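PDB 3P8A: glyoxalase-like domain protein from Staphylococcus aureus, which is of unknown function but belongs to the glyoxalase-like (VOC) family, in which paired beta-sheet modules often form a metal-dependent active site. Local coordinates for residues K24-I29 against E67-L72; I28-D33 against R264-R269; F107-L112 against S243-V248; I191-V196 against S247-D252. All blocks are in the same frame, centred on the assembly; numbering follows the deposited sequence.

Contact 1. Residues K24-I29 against E67-L72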
loop_
_atom_site.group_PDB
_atom_site.type_symbol
_atom_site.label_atom_id
_atom_site.label_comp_id
_atom_site.label_asym_id
_atom_site.label_seq_id
_atom_site.Cartn_x
_atom_site.Cartn_y
_atom_site.Cartn_z
ATOM N N LYS A 24 9.635 3.739 5.484
ATOM C CA LYS A 24 8.684 4.840 5.334
ATOM C C LYS A 24 7.504 4.334 4.523
ATOM O O LYS A 24 7.647 3.375 3.766
ATOM C CB LYS A 24 9.324 6.033 4.608
ATOM C CG LYS A 24 10.412 6.745 5.394
ATOM C CD LYS A 24 11.034 7.837 4.548
ATOM C CE LYS A 24 11.952 8.732 5.345
ATOM N NZ LYS A 24 12.553 9.796 4.493
ATOM N N PHE A 25 6.351 4.998 4.645
ATOM C CA PHE A 25 5.163 4.643 3.865
ATOM C C PHE A 25 5.423 4.989 2.385
ATOM O O PHE A 25 5.879 6.088 2.093
ATOM C CB PHE A 25 3.945 5.440 4.403
ATOM C CG PHE A 25 2.685 5.233 3.607
ATOM C CD1 PHE A 25 1.900 4.105 3.803
ATOM C CD2 PHE A 25 2.293 6.152 2.644
ATOM C CE1 PHE A 25 0.758 3.900 3.040
ATOM C CE2 PHE A 25 1.148 5.941 1.881
ATOM C CZ PHE A 25 0.385 4.826 2.094
ATOM N N ASP A 26 5.168 4.042 1.461
ATOM C CA ASP A 26 5.337 4.336 0.044
ATOM C C ASP A 26 4.016 4.581 -0.653
ATOM O O ASP A 26 3.809 5.644 -1.228
ATOM C CB ASP A 26 6.134 3.245 -0.684
ATOM C CG ASP A 26 6.684 3.756 -2.003
ATOM O OD1 ASP A 26 7.599 4.616 -1.973
ATOM O OD2 ASP A 26 6.204 3.297 -3.059
ATOM N N HIS A 27 3.135 3.582 -0.649
ATOM C CA HIS A 27 1.869 3.734 -1.331
ATOM C C HIS A 27 0.806 2.810 -0.767
ATOM O O HIS A 27 1.123 1.904 0.002
ATOM C CB HIS A 27 2.031 3.585 -2.876
ATOM C CG HIS A 27 2.549 2.263 -3.358
ATOM N ND1 HIS A 27 3.904 2.002 -3.444
ATOM C CD2 HIS A 27 1.874 1.190 -3.826
ATOM C CE1 HIS A 27 4.006 0.797 -3.965
ATOM N NE2 HIS A 27 2.810 0.258 -4.174
ATOM N N ILE A 28 -0.464 3.116 -1.073
ATOM C CA ILE A 28 -1.605 2.301 -0.721
ATOM C C ILE A 28 -2.216 1.829 -2.036
ATOM O O ILE A 28 -2.266 2.594 -2.994
ATOM C CB ILE A 28 -2.633 3.025 0.221
ATOM C CG1 ILE A 28 -3.764 2.066 0.646
ATOM C CG2 ILE A 28 -3.167 4.361 -0.350
ATOM C CD1 ILE A 28 -4.483 2.482 1.940
ATOM N N ILE A 29 -2.655 0.581 -2.090
ATOM C CA ILE A 29 -3.253 0.009 -3.295
ATOM C C ILE A 29 -4.731 -0.039 -3.178
ATOM O O ILE A 29 -5.263 -0.636 -2.236
ATOM C CB ILE A 29 -2.678 -1.393 -3.625
ATOM C CG1 ILE A 29 -1.147 -1.335 -3.771
ATOM C CG2 ILE A 29 -3.320 -1.995 -4.897
ATOM C CD1 ILE A 29 -0.489 -2.357 -2.981
ATOM N N GLU A 67 5.777 12.533 -1.662
ATOM C CA GLU A 67 6.812 11.515 -1.438
ATOM C C GLU A 67 6.181 10.124 -1.157
ATOM O O GLU A 67 6.852 9.173 -0.729
ATOM C CB GLU A 67 7.847 11.961 -0.371
ATOM C CG GLU A 67 8.671 13.157 -0.816
ATOM C CD GLU A 67 9.478 13.830 0.275
ATOM O OE1 GLU A 67 9.064 14.918 0.739
ATOM O OE2 GLU A 67 10.535 13.278 0.657
ATOM N N ASN A 68 4.873 10.024 -1.453
ATOM C CA ASN A 68 4.050 8.819 -1.353
ATOM C C ASN A 68 2.866 8.990 -2.300
ATOM O O ASN A 68 2.655 10.080 -2.830
ATOM C CB ASN A 68 3.620 8.514 0.098
ATOM C CG ASN A 68 3.133 9.697 0.889
ATOM O OD1 ASN A 68 3.616 9.976 2.000
ATOM N ND2 ASN A 68 2.174 10.420 0.343
ATOM N N TYR A 69 2.144 7.907 -2.583
ATOM C CA TYR A 69 1.059 8.010 -3.546
ATOM C C TYR A 69 -0.024 6.994 -3.325
ATOM O O TYR A 69 0.105 6.109 -2.488
ATOM C CB TYR A 69 1.604 7.900 -4.995
ATOM C CG TYR A 69 2.323 6.615 -5.332
ATOM C CD1 TYR A 69 1.696 5.621 -6.079
ATOM C CD2 TYR A 69 3.651 6.410 -4.950
ATOM C CE1 TYR A 69 2.362 4.439 -6.411
ATOM C CE2 TYR A 69 4.329 5.235 -5.285
ATOM C CZ TYR A 69 3.675 4.248 -6.004
ATOM O OH TYR A 69 4.332 3.093 -6.336
ATOM N N ILE A 70 -1.093 7.133 -4.101
ATOM C CA ILE A 70 -2.195 6.191 -4.148
ATOM C C ILE A 70 -2.026 5.444 -5.459
ATOM O O ILE A 70 -1.960 6.074 -6.523
ATOM C CB ILE A 70 -3.580 6.898 -4.091
ATOM C CG1 ILE A 70 -3.708 7.772 -2.812
ATOM C CG2 ILE A 70 -4.697 5.837 -4.153
ATOM C CD1 ILE A 70 -4.778 8.903 -2.896
ATOM N N GLU A 71 -1.968 4.108 -5.387
ATOM C CA GLU A 71 -1.906 3.280 -6.564
ATOM C C GLU A 71 -3.283 2.706 -6.810
ATOM O O GLU A 71 -3.785 1.924 -6.007
ATOM C CB GLU A 71 -0.843 2.176 -6.452
ATOM C CG GLU A 71 -0.661 1.428 -7.769
ATOM C CD GLU A 71 0.126 0.135 -7.712
ATOM O OE1 GLU A 71 0.296 -0.409 -6.599
ATOM O OE2 GLU A 71 0.508 -0.374 -8.790
ATOM N N LEU A 72 -3.919 3.125 -7.906
ATOM C CA LEU A 72 -5.213 2.568 -8.299
ATOM C C LEU A 72 -4.843 1.447 -9.234
ATOM O O LEU A 72 -4.046 1.660 -10.128
ATOM C CB LEU A 72 -6.092 3.596 -9.004
ATOM C CG LEU A 72 -6.381 4.901 -8.296
ATOM C CD1 LEU A 72 -7.478 5.584 -8.987
ATOM C CD2 LEU A 72 -6.739 4.702 -6.794
HETATM O O HOH W 1 5.699 8.612 3.378
HETATM O O HOH W 2 2.298 -1.898 -5.552
#
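D26 to I29 run beside N68 to E71 as parallel neighbours, with segment axes 4.7 Å apart and twisted by 35°. D26 O accepts Y69 N at 3.1 Å, and I28 O accepts E71 N at 2.8 Å. The return bond, I28 N to Y69 O, is weak. H27 and Y69 both hold CG between backbone N and carbonyl carbon (chi1 61° in H27), side chains pointing the same way. The rings are near parallel (planes 18° apart) but slid apart, and H27 CB sits over the centre of the Y69 ring. H27 ND1 donates in its ring plane to the anti lone pair of D26 OD2, 2.7 Å away. A water bridges H27 NE2 and E71 OE1. E71 OE2 binds N60 and a glycerol. On the other side of the strand pair, N68 CB meets the F25 ring edge. Strand 106-113 flanks 24-29 on the far side, where D26 and H27 form a classic beta bulge opposite C111. Strand 166-170 touches D26 and Y69 through I168 and W170.

Contact 2. Residues I28-D33 against R264-R269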
loop_
_atom_site.group_PDB
_atom_site.type_symbol
_atom_site.label_atom_id
_atom_site.label_comp_id
_atom_site.label_asym_id
_atom_site.label_seq_id
_atom_site.Cartn_x
_atom_site.Cartn_y
_atom_site.Cartn_z
ATOM N N ILE A 28 -0.464 3.116 -1.073
ATOM C CA ILE A 28 -1.605 2.301 -0.721
ATOM C C ILE A 28 -2.216 1.829 -2.036
ATOM O O ILE A 28 -2.266 2.594 -2.994
ATOM C CB ILE A 28 -2.633 3.025 0.221
ATOM C CG1 ILE A 28 -3.764 2.066 0.646
ATOM C CG2 ILE A 28 -3.167 4.361 -0.350
ATOM C CD1 ILE A 28 -4.483 2.482 1.940
ATOM N N ILE A 29 -2.655 0.581 -2.090
ATOM C CA ILE A 29 -3.253 0.009 -3.295
ATOM C C ILE A 29 -4.731 -0.039 -3.178
ATOM O O ILE A 29 -5.263 -0.636 -2.236
ATOM C CB ILE A 29 -2.678 -1.393 -3.625
ATOM C CG1 ILE A 29 -1.147 -1.335 -3.771
ATOM C CG2 ILE A 29 -3.320 -1.995 -4.897
ATOM C CD1 ILE A 29 -0.489 -2.357 -2.981
ATOM N N HIS A 30 -5.400 0.526 -4.188
ATOM C CA HIS A 30 -6.844 0.499 -4.308
ATOM C C HIS A 30 -7.236 -0.236 -5.606
ATOM O O HIS A 30 -6.962 0.269 -6.702
ATOM C CB HIS A 30 -7.413 1.928 -4.244
ATOM C CG HIS A 30 -8.917 2.022 -4.262
ATOM N ND1 HIS A 30 -9.557 3.255 -4.233
ATOM C CD2 HIS A 30 -9.855 1.044 -4.320
ATOM C CE1 HIS A 30 -10.855 2.987 -4.264
ATOM N NE2 HIS A 30 -11.085 1.666 -4.320
ATOM N N TYR A 31 -7.894 -1.417 -5.476
ATOM C CA TYR A 31 -8.385 -2.182 -6.619
ATOM C C TYR A 31 -9.698 -1.560 -7.116
ATOM O O TYR A 31 -10.647 -1.461 -6.355
ATOM C CB TYR A 31 -8.516 -3.703 -6.333
ATOM C CG TYR A 31 -9.349 -4.449 -7.363
ATOM C CD1 TYR A 31 -10.463 -5.192 -6.982
ATOM C CD2 TYR A 31 -9.066 -4.350 -8.726
ATOM C CE1 TYR A 31 -11.251 -5.855 -7.926
ATOM C CE2 TYR A 31 -9.898 -4.932 -9.683
ATOM C CZ TYR A 31 -10.976 -5.703 -9.275
ATOM O OH TYR A 31 -11.769 -6.309 -10.212
ATOM N N ILE A 32 -9.710 -1.092 -8.386
ATOM C CA ILE A 32 -10.861 -0.453 -9.040
ATOM C C ILE A 32 -11.160 -1.151 -10.355
ATOM O O ILE A 32 -10.316 -1.150 -11.241
ATOM C CB ILE A 32 -10.646 1.089 -9.225
ATOM C CG1 ILE A 32 -10.668 1.801 -7.860
ATOM C CG2 ILE A 32 -11.722 1.700 -10.164
ATOM C CD1 ILE A 32 -10.373 3.272 -7.875
ATOM N N ASP A 33 -12.363 -1.720 -10.493
ATOM C CA ASP A 33 -12.765 -2.367 -11.743
ATOM C C ASP A 33 -13.017 -1.262 -12.784
ATOM O O ASP A 33 -13.490 -0.203 -12.406
ATOM C CB ASP A 33 -14.056 -3.176 -11.528
ATOM C CG ASP A 33 -14.640 -3.725 -12.811
ATOM O OD1 ASP A 33 -13.942 -4.494 -13.493
ATOM O OD2 ASP A 33 -15.801 -3.404 -13.114
ATOM N N ARG A 264 -15.618 2.919 -4.601
ATOM C CA ARG A 264 -15.171 1.588 -5.022
ATOM C C ARG A 264 -14.571 0.775 -3.897
ATOM O O ARG A 264 -13.475 0.236 -4.062
ATOM C CB ARG A 264 -14.177 1.697 -6.212
ATOM C CG ARG A 264 -14.709 2.486 -7.420
ATOM C CD ARG A 264 -15.672 1.681 -8.260
ATOM N NE ARG A 264 -15.665 2.138 -9.648
ATOM C CZ ARG A 264 -15.676 1.340 -10.709
ATOM N NH1 ARG A 264 -15.678 0.019 -10.556
ATOM N NH2 ARG A 264 -15.662 1.853 -11.932
ATOM N N GLY A 265 -15.288 0.715 -2.778
ATOM C CA GLY A 265 -14.927 -0.065 -1.594
ATOM C C GLY A 265 -13.904 0.539 -0.648
ATOM O O GLY A 265 -13.547 -0.102 0.340
ATOM N N ALA A 266 -13.429 1.761 -0.928
ATOM C CA ALA A 266 -12.434 2.446 -0.112
ATOM C C ALA A 266 -12.968 3.765 0.457
ATOM O O ALA A 266 -13.957 4.307 -0.044
ATOM C CB ALA A 266 -11.165 2.685 -0.922
ATOM N N ILE A 267 -12.383 4.227 1.567
ATOM C CA ILE A 267 -12.818 5.475 2.201
ATOM C C ILE A 267 -11.655 6.431 2.223
ATOM O O ILE A 267 -10.597 6.094 2.755
ATOM C CB ILE A 267 -13.440 5.289 3.613
ATOM C CG1 ILE A 267 -14.577 4.237 3.585
ATOM C CG2 ILE A 267 -13.934 6.651 4.199
ATOM C CD1 ILE A 267 -14.883 3.659 4.890
ATOM N N TYR A 268 -11.833 7.592 1.590
ATOM C CA TYR A 268 -10.813 8.641 1.598
ATOM C C TYR A 268 -11.372 9.730 2.505
ATOM O O TYR A 268 -12.406 10.299 2.180
ATOM C CB TYR A 268 -10.549 9.168 0.180
ATOM C CG TYR A 268 -9.910 8.149 -0.746
ATOM C CD1 TYR A 268 -8.535 8.154 -0.979
ATOM C CD2 TYR A 268 -10.678 7.178 -1.386
ATOM C CE1 TYR A 268 -7.938 7.213 -1.821
ATOM C CE2 TYR A 268 -10.091 6.230 -2.229
ATOM C CZ TYR A 268 -8.722 6.262 -2.455
ATOM O OH TYR A 268 -8.142 5.332 -3.292
ATOM N N ARG A 269 -10.754 9.947 3.686
ATOM C CA ARG A 269 -11.183 10.984 4.638
ATOM C C ARG A 269 -10.271 12.188 4.503
ATOM O O ARG A 269 -9.048 12.027 4.487
ATOM C CB ARG A 269 -11.167 10.458 6.087
ATOM C CG ARG A 269 -12.225 9.402 6.385
ATOM C CD ARG A 269 -12.057 8.715 7.740
ATOM N NE ARG A 269 -12.210 9.639 8.872
ATOM C CZ ARG A 269 -12.107 9.299 10.157
ATOM N NH1 ARG A 269 -11.862 8.040 10.504
ATOM N NH2 ARG A 269 -12.239 10.219 11.106
#
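H30 reaches R264, A266 and Y268 through its ring. Two hydrogen bonds lie at the ring edge. ND1 pairs with Y268 OH at 2.7 Å, and either may be the donor. NE2 donates to R264 O at 2.8 Å; the bond is fairly straight at nitrogen (167°), but the donor stands well above the carbonyl plane. Both ring nitrogens are thus used, which should fix the imidazole's rotation. H30 CG is anti to its backbone N (chi1 -176°), and this carries the ring across to the second segment.

Apolar contacts cover both ring faces. A266 CB makes a CH-pi contact, 3.6 Å from the H30 ring centroid. I32 CG1 lies over the opposite face and also meets R264 CB at 3.9 Å.

The R264 guanidinium takes its hydrogen bond outside the two segments, from NH1 to Q105, which also receives D33 N. I32 CG2 and D33 O lie over the same guanidinium face. D33 O is 2.9 Å from R264 NH1, but the angle is poor for a hydrogen bond.

The contact joins strand 24-31 of one sheet to strand 266-272 of the other. F107, from strand 106-113, packs edge-to-face with both H30 and Y268.

Contact 3. Residues F107-L112 against S243-V248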
loop_
_atom_site.group_PDB
_atom_site.type_symbol
_atom_site.label_atom_id
_atom_site.label_comp_id
_atom_site.label_asym_id
_atom_site.label_seq_id
_atom_site.Cartn_x
_atom_site.Cartn_y
_atom_site.Cartn_z
ATOM N N PHE A 107 -9.306 -0.918 -0.877
ATOM C CA PHE A 107 -7.904 -0.929 -0.495
ATOM C C PHE A 107 -7.446 -2.371 -0.318
ATOM O O PHE A 107 -8.134 -3.173 0.328
ATOM C CB PHE A 107 -7.678 -0.107 0.775
ATOM C CG PHE A 107 -7.839 1.382 0.616
ATOM C CD1 PHE A 107 -7.259 2.049 -0.458
ATOM C CD2 PHE A 107 -8.482 2.134 1.595
ATOM C CE1 PHE A 107 -7.352 3.426 -0.570
ATOM C CE2 PHE A 107 -8.558 3.523 1.500
ATOM C CZ PHE A 107 -8.020 4.161 0.399
ATOM N N LYS A 108 -6.330 -2.726 -0.972
ATOM C CA LYS A 108 -5.794 -4.092 -0.928
ATOM C C LYS A 108 -4.643 -4.261 0.062
ATOM O O LYS A 108 -4.565 -5.292 0.756
ATOM C CB LYS A 108 -5.330 -4.546 -2.321
ATOM C CG LYS A 108 -6.454 -4.650 -3.378
ATOM C CD LYS A 108 -7.404 -5.851 -3.167
ATOM C CE LYS A 108 -8.762 -5.448 -2.625
ATOM N NZ LYS A 108 -9.515 -6.648 -2.102
ATOM N N ASN A 109 -3.728 -3.280 0.088
ATOM C CA ASN A 109 -2.546 -3.330 0.936
ATOM C C ASN A 109 -1.837 -1.999 0.962
ATOM O O ASN A 109 -2.222 -1.058 0.262
ATOM C CB ASN A 109 -1.552 -4.411 0.405
ATOM C CG ASN A 109 -0.778 -5.115 1.500
ATOM O OD1 ASN A 109 -0.635 -4.625 2.637
ATOM N ND2 ASN A 109 -0.285 -6.281 1.190
ATOM N N ILE A 110 -0.775 -1.927 1.778
ATOM C CA ILE A 110 0.127 -0.774 1.844
ATOM C C ILE A 110 1.520 -1.308 1.557
ATOM O O ILE A 110 1.815 -2.488 1.789
ATOM C CB ILE A 110 0.037 0.002 3.180
ATOM C CG1 ILE A 110 0.306 -0.940 4.402
ATOM C CG2 ILE A 110 -1.329 0.725 3.289
ATOM C CD1 ILE A 110 0.630 -0.180 5.705
ATOM N N CYS A 111 2.373 -0.435 1.089
ATOM C CA CYS A 111 3.716 -0.768 0.700
ATOM C C CYS A 111 4.639 0.187 1.417
ATOM O O CYS A 111 4.401 1.392 1.436
ATOM C CB CYS A 111 3.843 -0.647 -0.818
ATOM S SG CYS A 111 5.503 -0.960 -1.468
ATOM N N LEU A 112 5.700 -0.366 2.006
ATOM C CA LEU A 112 6.668 0.410 2.743
ATOM C C LEU A 112 7.990 0.493 1.969
ATOM O O LEU A 112 8.510 -0.514 1.494
ATOM C CB LEU A 112 6.880 -0.192 4.158
ATOM C CG LEU A 112 5.630 -0.400 5.056
ATOM C CD1 LEU A 112 6.019 -1.066 6.380
ATOM C CD2 LEU A 112 4.899 0.938 5.347
ATOM N N SER A 243 -12.093 -7.755 8.416
ATOM C CA SER A 243 -10.636 -7.665 8.428
ATOM C C SER A 243 -10.226 -7.038 7.085
ATOM O O SER A 243 -10.242 -7.707 6.046
ATOM C CB SER A 243 -9.971 -9.019 8.655
ATOM O OG SER A 243 -10.014 -9.378 10.025
ATOM N N LYS A 244 -9.886 -5.742 7.097
ATOM C CA LYS A 244 -9.500 -5.036 5.866
ATOM C C LYS A 244 -8.834 -3.680 6.063
ATOM O O LYS A 244 -9.041 -3.019 7.086
ATOM C CB LYS A 244 -10.738 -4.889 4.917
ATOM C CG LYS A 244 -11.871 -4.031 5.468
ATOM C CD LYS A 244 -12.938 -3.871 4.395
ATOM C CE LYS A 244 -13.906 -2.768 4.688
ATOM N NZ LYS A 244 -14.971 -2.714 3.647
ATOM N N TYR A 245 -8.103 -3.236 5.028
ATOM C CA TYR A 245 -7.553 -1.887 4.898
ATOM C C TYR A 245 -8.814 -1.076 4.595
ATOM O O TYR A 245 -9.479 -1.315 3.582
ATOM C CB TYR A 245 -6.535 -1.840 3.741
ATOM C CG TYR A 245 -5.240 -2.519 4.119
ATOM C CD1 TYR A 245 -4.261 -1.841 4.841
ATOM C CD2 TYR A 245 -5.009 -3.857 3.798
ATOM C CE1 TYR A 245 -3.085 -2.475 5.235
ATOM C CE2 TYR A 245 -3.850 -4.514 4.221
ATOM C CZ TYR A 245 -2.889 -3.813 4.930
ATOM O OH TYR A 245 -1.740 -4.433 5.338
ATOM N N HIS A 246 -9.219 -0.248 5.552
ATOM C CA HIS A 246 -10.491 0.438 5.567
ATOM C C HIS A 246 -10.530 1.860 5.038
ATOM O O HIS A 246 -11.384 2.181 4.223
ATOM C CB HIS A 246 -11.045 0.357 6.997
ATOM C CG HIS A 246 -12.345 1.066 7.216
ATOM N ND1 HIS A 246 -13.555 0.464 6.895
ATOM C CD2 HIS A 246 -12.589 2.257 7.820
ATOM C CE1 HIS A 246 -14.495 1.307 7.304
ATOM N NE2 HIS A 246 -13.963 2.413 7.849
ATOM N N SER A 247 -9.665 2.719 5.535
ATOM C CA SER A 247 -9.685 4.113 5.164
ATOM C C SER A 247 -8.334 4.779 5.293
ATOM O O SER A 247 -7.431 4.260 5.946
ATOM C CB SER A 247 -10.724 4.866 6.006
ATOM O OG SER A 247 -10.294 5.087 7.336
ATOM N N VAL A 248 -8.202 5.917 4.645
ATOM C CA VAL A 248 -6.987 6.729 4.672
ATOM C C VAL A 248 -7.419 8.153 5.068
ATOM O O VAL A 248 -8.475 8.632 4.622
ATOM C CB VAL A 248 -6.161 6.624 3.341
ATOM C CG1 VAL A 248 -6.852 7.317 2.158
ATOM C CG2 VAL A 248 -4.733 7.145 3.520
HETATM O O HOH W 3 -11.135 -0.935 1.476
HETATM O O HOH W 4 -8.151 -5.009 2.587
#
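F107 and Y245 share one first torsion, with CG anti to the carbonyl carbon (chi1 -70° and -74°). Their CB atoms meet at 3.6 Å, and the rings then diverge, each running over the other strand. The F107 ring turns its edge to Y245 O, H246 O and S247 CA. Its CZ ends 3.8 Å from V248 CG1. The Y245 ring lies with one face against N109 CA, a CH-pi contact 3.9 Å from the ring centroid. The I110 side chain crosses that of Y245 at about a right angle, with CG1 3.8 Å from Y245 CE1. Y245 OH is bonded farther on to K163 O. Two waters bridge the backbones: one links F107 N to Y245 O, the other F107 O to Y245 N. No clear direct hydrogen bond joins the segments, which cross at 96°. The contact packs strands 106-113 and 244-252, the fifth of each sheet, across each other. Each sheet has the strand order of side-by-side paired modules, consistent with the glyoxalase (VOC) family.

Contact 4. Residues I191-V196 against S247-D252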
loop_
_atom_site.group_PDB
_atom_site.type_symbol
_atom_site.label_atom_id
_atom_site.label_comp_id
_atom_site.label_asym_id
_atom_site.label_seq_id
_atom_site.Cartn_x
_atom_site.Cartn_y
_atom_site.Cartn_z
ATOM N N ILE A 191 -0.813 12.433 3.543
ATOM C CA ILE A 191 -1.379 11.238 4.175
ATOM C C ILE A 191 -0.992 11.319 5.664
ATOM O O ILE A 191 0.162 11.608 5.986
ATOM C CB ILE A 191 -0.965 9.911 3.479
ATOM C CG1 ILE A 191 -1.648 9.777 2.093
ATOM C CG2 ILE A 191 -1.285 8.689 4.355
ATOM C CD1 ILE A 191 -0.949 8.903 1.091
ATOM N N GLU A 192 -1.973 11.134 6.555
ATOM C CA GLU A 192 -1.766 11.224 7.992
ATOM C C GLU A 192 -1.925 9.877 8.678
ATOM O O GLU A 192 -1.148 9.555 9.580
ATOM C CB GLU A 192 -2.771 12.232 8.568
ATOM C CG GLU A 192 -2.573 12.579 10.033
ATOM C CD GLU A 192 -3.647 13.455 10.640
ATOM O OE1 GLU A 192 -4.671 13.722 9.966
ATOM O OE2 GLU A 192 -3.467 13.869 11.807
ATOM N N THR A 193 -2.976 9.112 8.304
ATOM C CA THR A 193 -3.300 7.853 8.959
ATOM C C THR A 193 -3.880 6.867 7.981
ATOM O O THR A 193 -4.614 7.240 7.069
ATOM C CB THR A 193 -4.316 8.108 10.108
ATOM O OG1 THR A 193 -3.819 9.127 10.963
ATOM C CG2 THR A 193 -4.611 6.859 10.953
ATOM N N VAL A 194 -3.593 5.603 8.229
ATOM C CA VAL A 194 -4.134 4.462 7.518
ATOM C C VAL A 194 -4.864 3.667 8.583
ATOM O O VAL A 194 -4.282 3.324 9.633
ATOM C CB VAL A 194 -3.065 3.628 6.753
ATOM C CG1 VAL A 194 -3.675 2.340 6.177
ATOM C CG2 VAL A 194 -2.470 4.451 5.632
ATOM N N ILE A 195 -6.167 3.475 8.348
ATOM C CA ILE A 195 -7.011 2.738 9.258
ATOM C C ILE A 195 -7.275 1.336 8.721
ATOM O O ILE A 195 -7.750 1.154 7.582
ATOM C CB ILE A 195 -8.312 3.501 9.660
ATOM C CG1 ILE A 195 -7.966 4.851 10.323
ATOM C CG2 ILE A 195 -9.123 2.637 10.653
ATOM C CD1 ILE A 195 -9.215 5.678 10.857
ATOM N N VAL A 196 -6.974 0.348 9.571
ATOM C CA VAL A 196 -7.125 -1.063 9.305
ATOM C C VAL A 196 -8.140 -1.615 10.308
ATOM O O VAL A 196 -8.046 -1.328 11.518
ATOM C CB VAL A 196 -5.746 -1.792 9.427
ATOM C CG1 VAL A 196 -5.888 -3.298 9.275
ATOM C CG2 VAL A 196 -4.724 -1.251 8.424
ATOM N N SER A 247 -9.665 2.719 5.535
ATOM C CA SER A 247 -9.685 4.113 5.164
ATOM C C SER A 247 -8.334 4.779 5.293
ATOM O O SER A 247 -7.431 4.260 5.946
ATOM C CB SER A 247 -10.724 4.866 6.006
ATOM O OG SER A 247 -10.294 5.087 7.336
ATOM N N VAL A 248 -8.202 5.917 4.645
ATOM C CA VAL A 248 -6.987 6.729 4.672
ATOM C C VAL A 248 -7.419 8.153 5.068
ATOM O O VAL A 248 -8.475 8.632 4.622
ATOM C CB VAL A 248 -6.161 6.624 3.341
ATOM C CG1 VAL A 248 -6.852 7.317 2.158
ATOM C CG2 VAL A 248 -4.733 7.145 3.520
ATOM N N ILE A 249 -6.658 8.791 5.968
ATOM C CA ILE A 249 -6.937 10.153 6.430
ATOM C C ILE A 249 -5.903 11.038 5.793
ATOM O O ILE A 249 -4.712 10.804 5.964
ATOM C CB ILE A 249 -7.000 10.312 7.979
ATOM C CG1 ILE A 249 -8.012 9.310 8.601
ATOM C CG2 ILE A 249 -7.336 11.771 8.369
ATOM C CD1 ILE A 249 -8.002 9.274 10.139
ATOM N N ILE A 250 -6.365 12.003 5.001
ATOM C CA ILE A 250 -5.518 12.917 4.231
ATOM C C ILE A 250 -5.742 14.323 4.704
ATOM O O ILE A 250 -6.862 14.824 4.650
ATOM C CB ILE A 250 -5.710 12.797 2.688
ATOM C CG1 ILE A 250 -5.569 11.333 2.205
ATOM C CG2 ILE A 250 -4.660 13.668 1.958
ATOM C CD1 ILE A 250 -6.199 11.060 0.775
ATOM N N LYS A 251 -4.677 14.966 5.166
ATOM C CA LYS A 251 -4.743 16.354 5.590
ATOM C C LYS A 251 -4.816 17.177 4.301
ATOM O O LYS A 251 -4.078 16.898 3.351
ATOM C CB LYS A 251 -3.504 16.719 6.415
ATOM C CG LYS A 251 -3.603 16.316 7.879
ATOM C CD LYS A 251 -2.413 16.861 8.685
ATOM C CE LYS A 251 -1.300 15.862 8.956
ATOM N NZ LYS A 251 -0.547 15.468 7.730
ATOM N N ASP A 252 -5.768 18.104 4.226
ATOM C CA ASP A 252 -5.966 18.940 3.040
ATOM C C ASP A 252 -5.826 20.410 3.441
ATOM O O ASP A 252 -6.685 20.937 4.149
ATOM C CB ASP A 252 -7.330 18.636 2.369
ATOM C CG ASP A 252 -7.669 19.429 1.108
ATOM O OD1 ASP A 252 -6.742 20.017 0.500
ATOM O OD2 ASP A 252 -8.855 19.421 0.701
HETATM O O HOH W 5 1.449 13.506 8.433
#
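K251 covers one face of the E192 carboxylate, the flat side-chain group of this antiparallel strand pair. Its CE stands 3.8 Å from E192 CD, and its CG also lies on that face. I249 CG2 approaches E192 OE1 from the other side of the plane, at a slant. The lysine ammonium itself lies away from the acid: K251 NZ and E192 OE1 are 5.0 Å apart, too far for a salt bridge.

The pair contains a classic beta bulge. E192 and T193 both face I249, and the register shifts by one there. I249 O takes a good bond from E192 N at 2.8 Å and a weak one from T193 N. Beyond it, I249 N bonds to T193 O, and I195 and S247 exchange bonds through N and O in both directions. A second classic bulge follows, with H246 and S247 facing I195.

On one face of the sheet, I191 CG2 meets V248 CG2 at 3.9 Å, and V194 CG2 packs on the same methyl. On the other face, I249 CD1 touches I195 CD1, also at 3.9 Å. S247 OG, held between its backbone N and carbonyl carbon (chi1 75°), lies 3.4 Å from I195 CB. Strands 234-239 and 266-272 flank the pair. At the bulge end, K251 NZ donates to a water at 2.9 Å, and that water gives a weak bond to I191 O.

How the contacts relate
Contact 1 is internal to the eight-stranded sheet, and contact 4 to the seven-stranded sheet. Contacts 2 and 3 join these sheets. Contact centres lie about 9 to 12 Å apart, so the four form one continuous core. Contacts 1 and 2 share I28 and I29 on strand 24-31; contacts 3 and 4 share S247 and V248 on strand 244-252. Y268 of contact 2 touches I70 of contact 1 and F107 of contact 3, while I191 of contact 4 reaches F25 and N68. Contact 1 closes first along the chain. Contact 2 spans contacts 3 and 4, so the chain's last strand is tied back to its first.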